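Local coordinates for protein trans-isoprenyl diphosphate synthase (Caulobacter crescentus, PDB 3OYR) that probably makes octaprenyl diphosphate, the side-chain precursor of isoprenoid quinones, by adding isopentenyl diphosphate units to an allylic diphosphate such as farnesyl diphosphate, at residues B[25-30]-B[331-336]. Residues are numbered along the deposited sequence; the frame is centred on the assembly and turned at random.
Sequences DRLVRL and EALEEL
Ala-332 CB rests against the first turn of helix 25-45, 3.7 Å from the backbone N of Leu-27. Leu-30 CD1 reaches the same methyl, and the axes of the two short helical segments are 8.3 Å apart here, with 138° between their directions, consistent with a small residue at the crossing. The tight side is apolar, leucines around one alanine methyl. Leu-27 CD2 meets CD2 of Leu-336 at 3.7 Å and more loosely approaches CD2 of Leu-333. Ala-75 and Met-72 of helix 68-79 back this layer, and helix 211-238 also meets Leu-336, in a contact that joins an N-terminal and a C-terminal helix of the all-helical prenyl synthase fold.

The other flank is polar and more open to solvent. Arg-26, its chain bent at chi3, grips the Glu-335 carboxylate side-on. Arg-26 NE donates to Glu-335 OE1 over 2.7 Å in a nearly straight bond (168°), while Arg-26 NH1 reaches the syn lone pair of Glu-335 OE2 at 3.1 Å on a more bent path. OE1 lies in the guanidinium plane, although NE stands above the carboxylate plane. Glu-331 CG lies over one guanidinium face. Between the flanks a water donates to Ala-332 O and weakly accepts from Leu-27 N. An apolar seam is thus bordered by a two-point salt bridge that would fix how Arg-26 and Glu-335 sit against each other.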
loop_
_atom_site.group_PDB
_atom_site.type_symbol
_atom_site.label_atom_id
_atom_site.label_comp_id
_atom_site.label_asym_id
_atom_site.label_seq_id
_atom_site.Cartn_x
_atom_site.Cartn_y
_atom_site.Cartn_z
ATOM N N ASP B 25 10.618 5.836 -28.400
ATOM C CA ASP B 25 9.781 6.511 -29.391
ATOM C C ASP B 25 8.809 5.596 -30.109
ATOM O O ASP B 25 7.635 5.937 -30.224
ATOM C CB ASP B 25 10.626 7.280 -30.430
ATOM C CG ASP B 25 11.308 8.534 -29.851
ATOM O OD1 ASP B 25 11.236 8.783 -28.616
ATOM O OD2 ASP B 25 11.935 9.268 -30.652
ATOM N N ARG B 26 9.284 4.439 -30.561
ATOM C CA ARG B 26 8.441 3.484 -31.291
ATOM C C ARG B 26 7.354 2.893 -30.376
ATOM O O ARG B 26 6.183 2.781 -30.772
ATOM C CB ARG B 26 9.305 2.376 -31.907
ATOM C CG ARG B 26 8.545 1.340 -32.735
ATOM C CD ARG B 26 9.511 0.317 -33.300
ATOM N NE ARG B 26 10.747 0.950 -33.745
ATOM C CZ ARG B 26 10.994 1.320 -34.998
ATOM N NH1 ARG B 26 12.148 1.897 -35.305
ATOM N NH2 ARG B 26 10.090 1.107 -35.944
ATOM N N LEU B 27 7.748 2.521 -29.154
ATOM C CA LEU B 27 6.811 2.025 -28.147
ATOM C C LEU B 27 5.672 3.039 -27.895
ATOM O O LEU B 27 4.510 2.689 -27.977
ATOM C CB LEU B 27 7.535 1.680 -26.829
ATOM C CG LEU B 27 6.699 1.017 -25.726
ATOM C CD1 LEU B 27 5.804 -0.115 -26.250
ATOM C CD2 LEU B 27 7.599 0.485 -24.658
ATOM N N VAL B 28 6.038 4.281 -27.619
ATOM C CA VAL B 28 5.105 5.344 -27.285
ATOM C C VAL B 28 4.107 5.586 -28.418
ATOM O O VAL B 28 2.886 5.688 -28.188
ATOM C CB VAL B 28 5.894 6.616 -26.945
ATOM C CG1 VAL B 28 4.990 7.860 -26.906
ATOM C CG2 VAL B 28 6.605 6.406 -25.628
ATOM N N ARG B 29 4.629 5.607 -29.641
ATOM C CA ARG B 29 3.823 5.800 -30.833
ATOM C C ARG B 29 2.873 4.626 -31.099
ATOM O O ARG B 29 1.692 4.832 -31.368
ATOM C CB ARG B 29 4.759 5.993 -32.013
ATOM C CG ARG B 29 4.139 6.554 -33.251
ATOM C CD ARG B 29 5.253 6.993 -34.180
ATOM N NE ARG B 29 6.025 5.863 -34.707
ATOM C CZ ARG B 29 7.337 5.674 -34.536
ATOM N NH1 ARG B 29 8.097 6.540 -33.858
ATOM N NH2 ARG B 29 7.904 4.611 -35.068
ATOM N N LEU B 30 3.374 3.397 -31.002
ATOM C CA LEU B 30 2.516 2.220 -31.157
ATOM C C LEU B 30 1.419 2.141 -30.086
ATOM O O LEU B 30 0.312 1.666 -30.356
ATOM C CB LEU B 30 3.348 0.939 -31.136
ATOM C CG LEU B 30 4.188 0.638 -32.381
ATOM C CD1 LEU B 30 5.206 -0.421 -32.002
ATOM C CD2 LEU B 30 3.303 0.177 -33.563
ATOM N N GLU B 331 10.077 -5.170 -32.003
ATOM C CA GLU B 331 11.157 -4.197 -32.184
ATOM C C GLU B 331 11.134 -3.037 -31.182
ATOM O O GLU B 331 12.192 -2.576 -30.715
ATOM C CB GLU B 331 11.117 -3.640 -33.614
ATOM C CG GLU B 331 12.149 -2.545 -33.917
ATOM C CD GLU B 331 13.273 -2.991 -34.845
ATOM O OE1 GLU B 331 14.286 -2.259 -34.923
ATOM O OE2 GLU B 331 13.149 -4.055 -35.496
ATOM N N ALA B 332 9.937 -2.541 -30.878
ATOM C CA ALA B 332 9.747 -1.498 -29.859
ATOM C C ALA B 332 10.243 -1.967 -28.482
ATOM O O ALA B 332 10.900 -1.220 -27.745
ATOM C CB ALA B 332 8.274 -1.086 -29.794
ATOM N N LEU B 333 9.960 -3.218 -28.149
ATOM C CA LEU B 333 10.422 -3.780 -26.864
ATOM C C LEU B 333 11.924 -4.056 -26.841
ATOM O O LEU B 333 12.584 -3.945 -25.804
ATOM C CB LEU B 333 9.630 -5.029 -26.508
ATOM C CG LEU B 333 8.176 -4.763 -26.107
ATOM C CD1 LEU B 333 7.545 -6.042 -25.669
ATOM C CD2 LEU B 333 8.104 -3.728 -24.982
ATOM N N GLU B 334 12.489 -4.346 -28.001
ATOM C CA GLU B 334 13.936 -4.491 -28.067
ATOM C C GLU B 334 14.626 -3.142 -27.952
ATOM O O GLU B 334 15.644 -3.010 -27.264
ATOM C CB GLU B 334 14.334 -5.254 -29.318
ATOM C CG GLU B 334 13.929 -6.722 -29.220
ATOM C CD GLU B 334 14.153 -7.490 -30.510
ATOM O OE1 GLU B 334 14.232 -6.850 -31.581
ATOM O OE2 GLU B 334 14.236 -8.735 -30.449
ATOM N N GLU B 335 14.020 -2.114 -28.543
ATOM C CA GLU B 335 14.594 -0.782 -28.455
ATOM C C GLU B 335 14.489 -0.239 -27.027
ATOM O O GLU B 335 15.367 0.508 -26.567
ATOM C CB GLU B 335 13.952 0.168 -29.493
ATOM C CG GLU B 335 14.356 -0.156 -30.940
ATOM C CD GLU B 335 13.579 0.640 -31.983
ATOM O OE1 GLU B 335 12.503 1.183 -31.668
ATOM O OE2 GLU B 335 14.043 0.713 -33.131
ATOM N N LEU B 336 13.429 -0.625 -26.321
ATOM C CA LEU B 336 13.264 -0.234 -24.911
ATOM C C LEU B 336 14.337 -0.860 -24.013
ATOM O O LEU B 336 14.845 -0.209 -23.085
ATOM C CB LEU B 336 11.856 -0.581 -24.399
ATOM C CG LEU B 336 11.549 -0.375 -22.906
ATOM C CD1 LEU B 336 11.510 1.126 -22.556
ATOM C CD2 LEU B 336 10.251 -1.043 -22.510
HETATM O O HOH W 1 10.828 1.602 -28.230
#